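Local coordinates for protein CghA (Chaetomium globosum, PDB 6KBC) that belongs to the calycin clan as a two-domain protein built mostly of beta strands, and holds the ligand WK1 in a pocket, at residues S30-P35 and Y182-I187; T48-A53 and G225-W230; A302-K307 and R326-S331. All coordinates share one frame; numbering follows the deposited sequence.

Interaction 1: residues S30-P35 and Y182-I187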
loop_
_atom_site.group_PDB
_atom_site.type_symbol
_atom_site.label_atom_id
_atom_site.label_comp_id
_atom_site.label_asym_id
_atom_site.label_seq_id
_atom_site.Cartn_x
_atom_site.Cartn_y
_atom_site.Cartn_z
ATOM N N SER A 30 -7.941 15.988 -1.533
ATOM C CA SER A 30 -7.272 16.009 -0.243
ATOM C C SER A 30 -6.611 14.665 0.016
ATOM O O SER A 30 -7.098 13.620 -0.425
ATOM C CB SER A 30 -8.264 16.337 0.879
ATOM O OG SER A 30 -7.757 16.000 2.153
ATOM N N GLY A 31 -5.494 14.708 0.743
ATOM C CA GLY A 31 -4.909 13.491 1.269
ATOM C C GLY A 31 -5.834 12.724 2.187
ATOM O O GLY A 31 -5.636 11.519 2.386
ATOM N N ASN A 32 -6.844 13.391 2.757
ATOM C CA ASN A 32 -7.785 12.745 3.670
ATOM C C ASN A 32 -7.072 12.104 4.851
ATOM O O ASN A 32 -7.525 11.093 5.387
ATOM C CB ASN A 32 -8.650 11.705 2.950
ATOM C CG ASN A 32 -9.796 12.329 2.186
ATOM O OD1 ASN A 32 -10.929 12.370 2.678
ATOM N ND2 ASN A 32 -9.519 12.806 0.985
ATOM N N LEU A 33 -5.955 12.694 5.270
ATOM C CA LEU A 33 -5.092 12.034 6.240
ATOM C C LEU A 33 -5.696 12.010 7.633
ATOM O O LEU A 33 -5.343 11.141 8.443
ATOM C CB LEU A 33 -3.727 12.727 6.279
ATOM C CG LEU A 33 -2.964 12.606 4.967
ATOM C CD1 LEU A 33 -1.610 13.321 5.052
ATOM C CD2 LEU A 33 -2.820 11.123 4.608
ATOM N N PHE A 34 -6.576 12.951 7.947
ATOM C CA PHE A 34 -7.191 12.936 9.264
ATOM C C PHE A 34 -8.165 11.762 9.373
ATOM O O PHE A 34 -8.899 11.473 8.423
ATOM C CB PHE A 34 -7.910 14.257 9.541
ATOM C CG PHE A 34 -8.310 14.424 10.977
ATOM C CD1 PHE A 34 -7.368 14.783 11.933
ATOM C CD2 PHE A 34 -9.615 14.194 11.380
ATOM C CE1 PHE A 34 -7.727 14.929 13.266
ATOM C CE2 PHE A 34 -9.980 14.337 12.711
ATOM C CZ PHE A 34 -9.037 14.704 13.652
ATOM N N PRO A 35 -8.181 11.058 10.505
ATOM C CA PRO A 35 -8.992 9.841 10.609
ATOM C C PRO A 35 -10.463 10.095 10.312
ATOM O O PRO A 35 -11.020 11.140 10.659
ATOM C CB PRO A 35 -8.787 9.403 12.062
ATOM C CG PRO A 35 -7.466 9.970 12.434
ATOM C CD PRO A 35 -7.351 11.269 11.702
ATOM N N TYR A 182 -11.998 2.598 0.489
ATOM C CA TYR A 182 -11.119 3.622 -0.061
ATOM C C TYR A 182 -9.666 3.234 0.120
ATOM O O TYR A 182 -9.262 2.781 1.196
ATOM C CB TYR A 182 -11.392 4.989 0.561
ATOM C CG TYR A 182 -12.853 5.307 0.501
ATOM C CD1 TYR A 182 -13.401 5.910 -0.624
ATOM C CD2 TYR A 182 -13.695 4.949 1.539
ATOM C CE1 TYR A 182 -14.753 6.170 -0.695
ATOM C CE2 TYR A 182 -15.048 5.205 1.475
ATOM C CZ TYR A 182 -15.569 5.813 0.364
ATOM O OH TYR A 182 -16.920 6.062 0.312
ATOM N N TRP A 183 -8.914 3.363 -0.965
ATOM C CA TRP A 183 -7.467 3.233 -0.953
ATOM C C TRP A 183 -6.959 4.077 -2.103
ATOM O O TRP A 183 -7.323 3.847 -3.257
ATOM C CB TRP A 183 -7.015 1.779 -1.099
ATOM C CG TRP A 183 -5.532 1.642 -1.046
ATOM C CD1 TRP A 183 -4.626 2.137 -1.948
ATOM C CD2 TRP A 183 -4.772 0.986 -0.036
ATOM N NE1 TRP A 183 -3.352 1.817 -1.555
ATOM C CE2 TRP A 183 -3.413 1.109 -0.387
ATOM C CE3 TRP A 183 -5.106 0.287 1.124
ATOM C CZ2 TRP A 183 -2.392 0.582 0.393
ATOM C CZ3 TRP A 183 -4.097 -0.236 1.891
ATOM C CH2 TRP A 183 -2.751 -0.077 1.530
ATOM N N PHE A 184 -6.141 5.073 -1.796
ATOM C CA PHE A 184 -5.554 5.880 -2.844
ATOM C C PHE A 184 -4.230 6.410 -2.305
ATOM O O PHE A 184 -3.800 6.049 -1.206
ATOM C CB PHE A 184 -6.530 6.978 -3.285
ATOM C CG PHE A 184 -6.928 7.895 -2.171
ATOM C CD1 PHE A 184 -8.025 7.592 -1.362
ATOM C CD2 PHE A 184 -6.187 9.033 -1.899
ATOM C CE1 PHE A 184 -8.377 8.419 -0.306
ATOM C CE2 PHE A 184 -6.539 9.871 -0.854
ATOM C CZ PHE A 184 -7.633 9.568 -0.060
ATOM N N ARG A 185 -3.586 7.279 -3.068
ATOM C CA ARG A 185 -2.195 7.627 -2.795
ATOM C C ARG A 185 -2.045 9.126 -2.588
ATOM O O ARG A 185 -1.938 9.887 -3.566
ATOM C CB ARG A 185 -1.308 7.127 -3.933
ATOM C CG ARG A 185 -1.256 5.593 -3.948
ATOM C CD ARG A 185 -0.766 5.034 -5.269
ATOM N NE ARG A 185 -1.717 5.268 -6.342
ATOM C CZ ARG A 185 -2.750 4.474 -6.614
ATOM N NH1 ARG A 185 -2.953 3.378 -5.894
ATOM N NH2 ARG A 185 -3.569 4.783 -7.605
ATOM N N PRO A 186 -2.031 9.594 -1.343
ATOM C CA PRO A 186 -1.767 11.024 -1.106
ATOM C C PRO A 186 -0.446 11.483 -1.689
ATOM O O PRO A 186 -0.345 12.624 -2.166
ATOM C CB PRO A 186 -1.788 11.122 0.421
ATOM C CG PRO A 186 -2.746 10.050 0.830
ATOM C CD PRO A 186 -2.411 8.896 -0.102
ATOM N N ILE A 187 0.579 10.634 -1.667
ATOM C CA ILE A 187 1.812 10.899 -2.394
ATOM C C ILE A 187 2.115 9.690 -3.265
ATOM O O ILE A 187 2.488 8.625 -2.754
ATOM C CB ILE A 187 2.994 11.213 -1.473
ATOM C CG1 ILE A 187 2.660 12.408 -0.579
ATOM C CG2 ILE A 187 4.210 11.490 -2.319
ATOM C CD1 ILE A 187 3.612 12.570 0.586
#

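Interaction 2: residues T48-A53 and G225-W230. With WK1 ((2S)-3-[(2S,4E)-4-[[(1R,2S,4aR,6S,8R,8aS)-2-[(E)-but-2-en-2-yl]-6,8-dimethyl-1,2,4a,5,6,7,8,8a-octahydronaphthalen-1-yl]-oxidanyl-methylidene]-3,5-bis(oxidanylidene)pyrrolidin-2-yl]-2-methyl-2-oxidanyl-propanoic acid), chain B.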
loop_
_atom_site.group_PDB
_atom_site.type_symbol
_atom_site.label_atom_id
_atom_site.label_comp_id
_atom_site.label_asym_id
_atom_site.label_seq_id
_atom_site.Cartn_x
_atom_site.Cartn_y
_atom_site.Cartn_z
ATOM N N THR A 48 -5.861 3.027 7.542
ATOM C CA THR A 48 -4.488 2.671 7.222
ATOM C C THR A 48 -3.765 3.887 6.669
ATOM O O THR A 48 -4.282 4.577 5.785
ATOM C CB THR A 48 -4.433 1.518 6.206
ATOM O OG1 THR A 48 -5.272 0.449 6.654
ATOM C CG2 THR A 48 -3.004 1.008 6.055
ATOM N N TRP A 49 -2.582 4.153 7.215
ATOM C CA TRP A 49 -1.626 5.094 6.653
ATOM C C TRP A 49 -0.378 4.296 6.313
ATOM O O TRP A 49 0.261 3.739 7.211
ATOM C CB TRP A 49 -1.287 6.216 7.643
ATOM C CG TRP A 49 -2.454 7.093 8.013
ATOM C CD1 TRP A 49 -2.728 8.344 7.530
ATOM C CD2 TRP A 49 -3.496 6.783 8.938
ATOM N NE1 TRP A 49 -3.872 8.832 8.109
ATOM C CE2 TRP A 49 -4.365 7.891 8.974
ATOM C CE3 TRP A 49 -3.782 5.675 9.741
ATOM C CZ2 TRP A 49 -5.501 7.921 9.779
ATOM C CZ3 TRP A 49 -4.910 5.709 10.541
ATOM C CH2 TRP A 49 -5.755 6.820 10.550
ATOM N N LEU A 50 -0.045 4.219 5.031
ATOM C CA LEU A 50 1.068 3.395 4.573
ATOM C C LEU A 50 2.203 4.274 4.070
ATOM O O LEU A 50 1.975 5.221 3.312
ATOM C CB LEU A 50 0.630 2.438 3.450
ATOM C CG LEU A 50 1.687 1.540 2.778
ATOM C CD1 LEU A 50 1.023 0.233 2.309
ATOM C CD2 LEU A 50 2.391 2.237 1.592
ATOM N N PHE A 51 3.430 3.925 4.454
ATOM C CA PHE A 51 4.628 4.623 3.998
ATOM C C PHE A 51 5.646 3.571 3.599
ATOM O O PHE A 51 5.874 2.622 4.348
ATOM C CB PHE A 51 5.243 5.525 5.087
ATOM C CG PHE A 51 4.295 6.552 5.653
ATOM C CD1 PHE A 51 3.387 6.206 6.640
ATOM C CD2 PHE A 51 4.345 7.870 5.220
ATOM C CE1 PHE A 51 2.517 7.166 7.170
ATOM C CE2 PHE A 51 3.486 8.832 5.745
ATOM C CZ PHE A 51 2.572 8.474 6.721
ATOM N N ASP A 52 6.285 3.739 2.447
ATOM C CA ASP A 52 7.260 2.730 2.067
ATOM C C ASP A 52 8.442 3.369 1.359
ATOM O O ASP A 52 8.456 4.565 1.053
ATOM C CB ASP A 52 6.646 1.622 1.188
ATOM C CG ASP A 52 6.005 2.157 -0.075
ATOM O OD1 ASP A 52 6.417 3.246 -0.546
ATOM O OD2 ASP A 52 5.092 1.477 -0.614
ATOM N N ALA A 53 9.437 2.534 1.088
ATOM C CA ALA A 53 10.645 2.986 0.428
ATOM C C ALA A 53 11.339 1.754 -0.118
ATOM O O ALA A 53 11.351 0.712 0.534
ATOM C CB ALA A 53 11.565 3.712 1.409
ATOM N N GLY A 225 6.147 5.818 -1.573
ATOM C CA GLY A 225 4.950 6.653 -1.595
ATOM C C GLY A 225 4.216 6.575 -0.290
ATOM O O GLY A 225 4.633 5.837 0.585
ATOM N N MET A 226 3.145 7.338 -0.209
ATOM C CA MET A 226 2.281 7.350 0.975
ATOM C C MET A 226 0.885 6.966 0.494
ATOM O O MET A 226 0.414 7.567 -0.434
ATOM C CB MET A 226 2.276 8.724 1.634
ATOM C CG MET A 226 1.694 8.694 3.007
ATOM S SD MET A 226 -0.056 8.911 2.926
ATOM C CE MET A 226 -0.567 8.207 4.483
ATOM N N ASP A 227 0.342 5.898 1.058
ATOM C CA ASP A 227 -0.997 5.395 0.683
ATOM C C ASP A 227 -1.936 5.608 1.867
ATOM O O ASP A 227 -1.512 5.451 2.974
ATOM C CB ASP A 227 -0.967 3.935 0.249
ATOM C CG ASP A 227 -0.242 3.676 -1.057
ATOM O OD1 ASP A 227 0.697 4.356 -1.345
ATOM O OD2 ASP A 227 -0.645 2.793 -1.755
ATOM N N ARG A 228 -3.186 5.889 1.564
ATOM C CA ARG A 228 -4.179 6.184 2.588
ATOM C C ARG A 228 -5.421 5.367 2.296
ATOM O O ARG A 228 -5.896 5.351 1.158
ATOM C CB ARG A 228 -4.513 7.678 2.613
ATOM C CG ARG A 228 -5.690 8.064 3.490
ATOM C CD ARG A 228 -5.457 7.780 4.956
ATOM N NE ARG A 228 -6.453 8.495 5.755
ATOM C CZ ARG A 228 -7.267 7.933 6.647
ATOM N NH1 ARG A 228 -7.224 6.634 6.889
ATOM N NH2 ARG A 228 -8.131 8.690 7.315
ATOM N N SER A 229 -5.942 4.703 3.320
ATOM C CA SER A 229 -7.081 3.825 3.150
ATOM C C SER A 229 -7.995 3.922 4.361
ATOM O O SER A 229 -7.545 4.168 5.486
ATOM C CB SER A 229 -6.642 2.378 2.964
ATOM O OG SER A 229 -7.755 1.489 2.927
ATOM N N TRP A 230 -9.285 3.720 4.114
ATOM C CA TRP A 230 -10.214 3.453 5.206
ATOM C C TRP A 230 -11.416 2.693 4.662
ATOM O O TRP A 230 -11.838 2.903 3.525
ATOM C CB TRP A 230 -10.635 4.748 5.911
ATOM C CG TRP A 230 -11.506 5.644 5.096
ATOM C CD1 TRP A 230 -12.871 5.688 5.096
ATOM C CD2 TRP A 230 -11.072 6.658 4.181
ATOM N NE1 TRP A 230 -13.311 6.662 4.228
ATOM C CE2 TRP A 230 -12.226 7.264 3.649
ATOM C CE3 TRP A 230 -9.819 7.099 3.745
ATOM C CZ2 TRP A 230 -12.164 8.291 2.710
ATOM C CZ3 TRP A 230 -9.761 8.113 2.822
ATOM C CH2 TRP A 230 -10.924 8.702 2.313
HETATM O O WK1 B . 1.565 -8.263 9.125
HETATM C C17 WK1 B . 2.077 -7.635 8.234
HETATM O O1 WK1 B . 3.177 -7.170 8.328
HETATM C C19 WK1 B . 1.355 -7.423 6.966
HETATM O O2 WK1 B . 0.155 -8.116 6.912
HETATM C C18 WK1 B . 2.185 -7.960 5.842
HETATM C C20 WK1 B . 1.102 -5.941 6.949
HETATM C C22 WK1 B . 0.736 -5.479 5.597
HETATM N N WK1 B . 0.632 -4.050 5.368
HETATM C C21 WK1 B . -0.478 -3.789 4.686
HETATM O O5 WK1 B . -0.807 -2.572 4.319
HETATM C C23 WK1 B . -0.497 -5.973 5.028
HETATM O O4 WK1 B . -0.883 -7.232 5.005
HETATM C C24 WK1 B . -1.303 -4.976 4.412
HETATM C C16 WK1 B . -2.575 -5.163 3.723
HETATM O O3 WK1 B . -3.032 -6.352 3.640
HETATM C C9 WK1 B . -3.225 -4.038 3.034
HETATM C C8 WK1 B . -2.474 -4.076 1.673
HETATM C C12 WK1 B . -0.987 -4.367 1.658
HETATM C C13 WK1 B . -0.077 -3.419 1.628
HETATM C C90 WK1 B . 1.379 -3.738 1.622
HETATM C C14 WK1 B . -0.509 -5.774 1.680
HETATM C C7 WK1 B . -3.078 -5.071 0.730
HETATM C C6 WK1 B . -4.361 -5.014 0.489
HETATM C C3 WK1 B . -5.181 -4.147 1.390
HETATM C C4 WK1 B . -4.727 -4.183 2.835
HETATM C C5 WK1 B . -5.442 -3.053 3.550
HETATM C C11 WK1 B . -5.193 -3.138 5.023
HETATM C C2 WK1 B . -6.677 -4.274 1.262
HETATM C C1 WK1 B . -7.224 -2.992 1.804
HETATM C C10 WK1 B . -8.687 -2.785 1.588
HETATM C C WK1 B . -6.930 -2.968 3.273
HETATM O O HOH W 1 -7.803 0.723 5.593
#

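Interaction 3: residues A302-K307 and R326-S331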
loop_
_atom_site.group_PDB
_atom_site.type_symbol
_atom_site.label_atom_id
_atom_site.label_comp_id
_atom_site.label_asym_id
_atom_site.label_seq_id
_atom_site.Cartn_x
_atom_site.Cartn_y
_atom_site.Cartn_z
ATOM N N ALA A 302 -7.677 1.851 -17.612
ATOM C CA ALA A 302 -7.916 0.608 -16.907
ATOM C C ALA A 302 -6.586 -0.084 -16.687
ATOM O O ALA A 302 -5.580 0.240 -17.326
ATOM C CB ALA A 302 -8.884 -0.296 -17.688
ATOM N N VAL A 303 -6.586 -1.019 -15.748
ATOM C CA VAL A 303 -5.449 -1.902 -15.572
ATOM C C VAL A 303 -5.978 -3.322 -15.503
ATOM O O VAL A 303 -7.070 -3.563 -14.980
ATOM C CB VAL A 303 -4.612 -1.543 -14.330
ATOM C CG1 VAL A 303 -5.391 -1.760 -13.058
ATOM C CG2 VAL A 303 -3.306 -2.356 -14.330
ATOM N N ARG A 304 -5.237 -4.246 -16.100
ATOM C CA ARG A 304 -5.482 -5.672 -15.967
ATOM C C ARG A 304 -4.350 -6.271 -15.152
ATOM O O ARG A 304 -3.175 -6.060 -15.474
ATOM C CB ARG A 304 -5.567 -6.316 -17.351
ATOM C CG ARG A 304 -5.845 -7.818 -17.337
ATOM C CD ARG A 304 -5.991 -8.276 -18.751
ATOM N NE ARG A 304 -4.781 -8.063 -19.553
ATOM C CZ ARG A 304 -3.776 -8.935 -19.617
ATOM N NH1 ARG A 304 -3.839 -10.065 -18.923
ATOM N NH2 ARG A 304 -2.718 -8.687 -20.380
ATOM N N THR A 305 -4.694 -6.971 -14.078
ATOM C CA THR A 305 -3.724 -7.689 -13.262
ATOM C C THR A 305 -3.884 -9.179 -13.554
ATOM O O THR A 305 -4.985 -9.715 -13.415
ATOM C CB THR A 305 -3.955 -7.425 -11.779
ATOM O OG1 THR A 305 -5.241 -7.962 -11.415
ATOM C CG2 THR A 305 -3.884 -5.906 -11.473
ATOM N N GLU A 306 -2.804 -9.850 -13.954
ATOM C CA GLU A 306 -2.899 -11.270 -14.307
ATOM C C GLU A 306 -1.791 -12.036 -13.610
ATOM O O GLU A 306 -0.608 -11.714 -13.779
ATOM C CB GLU A 306 -2.813 -11.489 -15.823
ATOM C CG GLU A 306 -2.690 -12.970 -16.174
ATOM C CD GLU A 306 -2.663 -13.243 -17.673
ATOM O OE1 GLU A 306 -3.147 -14.315 -18.077
ATOM O OE2 GLU A 306 -2.201 -12.365 -18.441
ATOM N N LYS A 307 -2.172 -13.035 -12.826
ATOM C CA LYS A 307 -1.182 -13.898 -12.197
ATOM C C LYS A 307 -0.372 -14.608 -13.277
ATOM O O LYS A 307 -0.934 -15.115 -14.253
ATOM C CB LYS A 307 -1.865 -14.925 -11.290
ATOM C CG LYS A 307 -2.567 -14.339 -10.057
ATOM C CD LYS A 307 -3.617 -15.345 -9.544
ATOM C CE LYS A 307 -4.606 -14.670 -8.614
ATOM N NZ LYS A 307 -3.919 -14.213 -7.363
ATOM N N ARG A 326 1.456 -9.922 -14.192
ATOM C CA ARG A 326 1.481 -9.027 -15.334
ATOM C C ARG A 326 0.528 -7.880 -15.051
ATOM O O ARG A 326 -0.583 -8.108 -14.565
ATOM C CB ARG A 326 1.083 -9.755 -16.617
ATOM C CG ARG A 326 0.969 -8.838 -17.838
ATOM C CD ARG A 326 0.984 -9.694 -19.109
ATOM N NE ARG A 326 2.263 -10.392 -19.194
ATOM C CZ ARG A 326 2.464 -11.556 -19.804
ATOM N NH1 ARG A 326 1.467 -12.173 -20.426
ATOM N NH2 ARG A 326 3.677 -12.099 -19.793
ATOM N N LEU A 327 0.983 -6.650 -15.311
ATOM C CA LEU A 327 0.163 -5.447 -15.235
ATOM C C LEU A 327 0.053 -4.863 -16.628
ATOM O O LEU A 327 1.064 -4.458 -17.216
ATOM C CB LEU A 327 0.769 -4.381 -14.314
ATOM C CG LEU A 327 0.951 -4.718 -12.846
ATOM C CD1 LEU A 327 1.482 -3.462 -12.128
ATOM C CD2 LEU A 327 -0.363 -5.195 -12.266
ATOM N N GLU A 328 -1.163 -4.784 -17.142
ATOM C CA GLU A 328 -1.405 -4.169 -18.437
ATOM C C GLU A 328 -2.242 -2.923 -18.200
ATOM O O GLU A 328 -3.408 -3.024 -17.814
ATOM C CB GLU A 328 -2.109 -5.133 -19.376
ATOM C CG GLU A 328 -2.499 -4.543 -20.712
ATOM C CD GLU A 328 -3.568 -5.399 -21.341
ATOM O OE1 GLU A 328 -3.227 -6.197 -22.226
ATOM O OE2 GLU A 328 -4.740 -5.297 -20.912
ATOM N N PHE A 329 -1.650 -1.753 -18.416
ATOM C CA PHE A 329 -2.383 -0.501 -18.276
ATOM C C PHE A 329 -2.916 -0.078 -19.630
ATOM O O PHE A 329 -2.241 -0.239 -20.646
ATOM C CB PHE A 329 -1.481 0.610 -17.717
ATOM C CG PHE A 329 -1.201 0.481 -16.262
ATOM C CD1 PHE A 329 -2.033 1.078 -15.335
ATOM C CD2 PHE A 329 -0.097 -0.233 -15.815
ATOM C CE1 PHE A 329 -1.757 0.978 -13.975
ATOM C CE2 PHE A 329 0.182 -0.344 -14.467
ATOM C CZ PHE A 329 -0.655 0.271 -13.542
ATOM N N ARG A 330 -4.121 0.470 -19.645
ATOM C CA ARG A 330 -4.690 1.018 -20.865
ATOM C C ARG A 330 -5.029 2.483 -20.650
ATOM O O ARG A 330 -5.478 2.877 -19.570
ATOM C CB ARG A 330 -5.953 0.275 -21.283
ATOM C CG ARG A 330 -5.737 -1.201 -21.418
ATOM C CD ARG A 330 -6.862 -1.850 -22.200
ATOM N NE ARG A 330 -6.739 -3.290 -22.086
ATOM C CZ ARG A 330 -7.643 -4.159 -22.515
ATOM N NH1 ARG A 330 -8.750 -3.724 -23.132
ATOM N NH2 ARG A 330 -7.431 -5.466 -22.325
ATOM N N SER A 331 -4.828 3.273 -21.688
ATOM C CA SER A 331 -5.246 4.664 -21.704
ATOM C C SER A 331 -6.423 4.831 -22.659
ATOM O O SER A 331 -6.354 4.389 -23.811
ATOM C CB SER A 331 -4.098 5.569 -22.148
ATOM O OG SER A 331 -4.621 6.834 -22.520
HETATM O O HOH W 2 -1.517 -11.351 -20.944
#

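Interaction 1: residues S30-P35 and Y182-I187
The F184 ring meets N32 at its edge, where N32 CB lies near the ring plane, 3.8 Å from F184 CZ. The carbonyl oxygens S30 O and G31 O approach the same end of the ring obliquely, and the N32 amide is turned almost square to it, the planes 85° apart. These loop residues form an ST turn: S30 OG accepts the backbone N-H of N32 at 2.8 Å from N32 N, and S30 OG is also hydrogen-bonded to G110 O. In this calycin-clan protein the turn belongs to the loop between strands 6-10 and 46-54, and it packs against segment 182-187, whose chain turns a corner at P186 and I187. F184 holds CG between the backbone N and the carbonyl carbon (chi1 59°), a crowded position that carries the ring across to the turn. The N32 amide is tied back as well. Its ND2 donates to S30 O at 2.9 Å from above the carbonyl plane and also to I27 O, while OD1 accepts from K36 NZ. The buried amide is therefore met at both ends, which would resist rotation about its CB-CG bond.

P186 continues the contact beside F184. G31 has no side chain, and its CA comes within 4.6 Å of P186 CA, the closest CA-CA approach between the two segments. Strand 223-231 pairs with segment 182-187, F184 bonding to R228 through the backbone, and W183, the preceding residue, touches WK1, so the turn backs a strand that lines the ligand pocket. The P186 ring lies against both the backbone and a side chain of the loop: its CG is 3.6 Å from G31 O and 3.9 Å from the methyl L33 CD2.

Interaction 2: residues T48-A53 and G225-W230
R228 runs out with CG anti to the backbone N and then bends at chi2 (64°), while W49 sets its CG anti to the carbonyl carbon (chi1 -63°), and the two side chains come to lie alongside each other. The guanidinium rests flat on the indole, centres 4.2 Å apart and planes inclined by 17°, a cation-pi stack in which R228 CZ sits 3.6 Å from W49 CZ2. Nearer the backbone, R228 CD covers the five-membered ring as a CH-pi contact. W230 CE3 lies over the centre of the opposite guanidinium face, so the group is sandwiched. R228 NE donates to N32 O and R228 NH2 bridges to E47, which helps to fix its rotation; W49 NE1 is hydrogen-bonded to L33 O.

The two segments are neighbouring antiparallel strands within the N-terminal family region. T48-S229 and L50-D227 are hydrogen-bonded pairs, alternating with the non-hydrogen-bonded pairs W49-R228 and F51-M226. At the end of this register the D52 carboxylate replaces a main-chain acceptor: G225 N donates to D52 OD1 at 2.8 Å, while the return bond from D52 N to G225 O is longer, at 3.3 Å.

W49 and F51 flank M226 on one face. M226 CE lies 3.7 Å from W49 CD1 at the indole edge, M226 CG presses to 3.3 Å from F51 CE2, and M226 SD makes an oblique Met-aromatic contact with the F51 ring. T48, L50, D227 and S229 occupy the other face, where T48 and L50 belong to the WK1 pocket. L50 CD1 is 3.9 Å from C13 of WK1, and one water links T48 OG1 with S229 OG, which is also bound to Y182 O. D227 OD1 and D52 OD2 both form salt bridges with R246.

Interaction 3: residues A302-K307 and R326-S331
V303 CG2 sits over the centre of the F329 ring, 3.7 Å from the ring centroid and only 10° off its normal, a CH-pi contact between directly paired residues. The methyl stands anti to the backbone N, and that puts it above the aromatic face. One pair further along, T305 CG2 touches the methyl L327 CD2. F329 and L327 also pack on M254 and V256 of strand 252-261, while T305 OG1 is hydrogen-bonded to R258 NE.

The charged side chains R304, E306, R326, E328 and R330, with A302, lie on the other face. Strands 302-308 and 324-330 are consecutive in the chain and form a long-looped beta hairpin; A302-R330, R304-E328 and E306-R326 are its hydrogen-bonded pairs, each closed by two main-chain bonds.

Across the central pair, R304 grips E328 side-on. R304 NE donates to E328 OE2 and R304 NH2 to E328 OE1, both at 3.1 Å. The carboxylate stands at 73° to the guanidinium, so the arginine meets both oxygens from above the carboxylate plane while they remain close to its own plane. R330 also uses NE and NH2, but brings both to the single oxygen E328 OE2 (R330 NH2 at 3.0 Å), while R330 NH1 is hydrogen-bonded to A297 O and salt-bridged to D295. E328 OE2 thus takes three donors, and E328 OE1 has a further salt bridge to K338; this surrounding positive charge would favour the ionised carboxylate. The other end of R304 continues the network through NH1, 2.9 Å from E306 OE2 and also bound to P291 O. E306 OE2 and R326 NH1 stay 4.2 Å apart, beyond a salt bridge; a water accepts from R304 NH2 and R326 NH1 and donates to E306 OE2, while R326 NE pairs with D342.

Overall arrangement
Interactions 1 and 2 lie side by side in the N-terminal family region, their centres about 8 Å apart. Their segments interleave along the chain, in the order 30-35, 48-53, 182-187, 225-230. Strand 223-231 lies between 46-54 and 181-200, pairing with both, so the loop of interaction 1 and the strand pair of interaction 2 are joined through one set of strands that also lines the WK1 pocket. Interaction 3 comes later in the chain, within the C-terminal family region, its centre about 23 Å from that of interaction 1 and 22 Å from that of interaction 2. It touches neither and belongs to a separate group of strands.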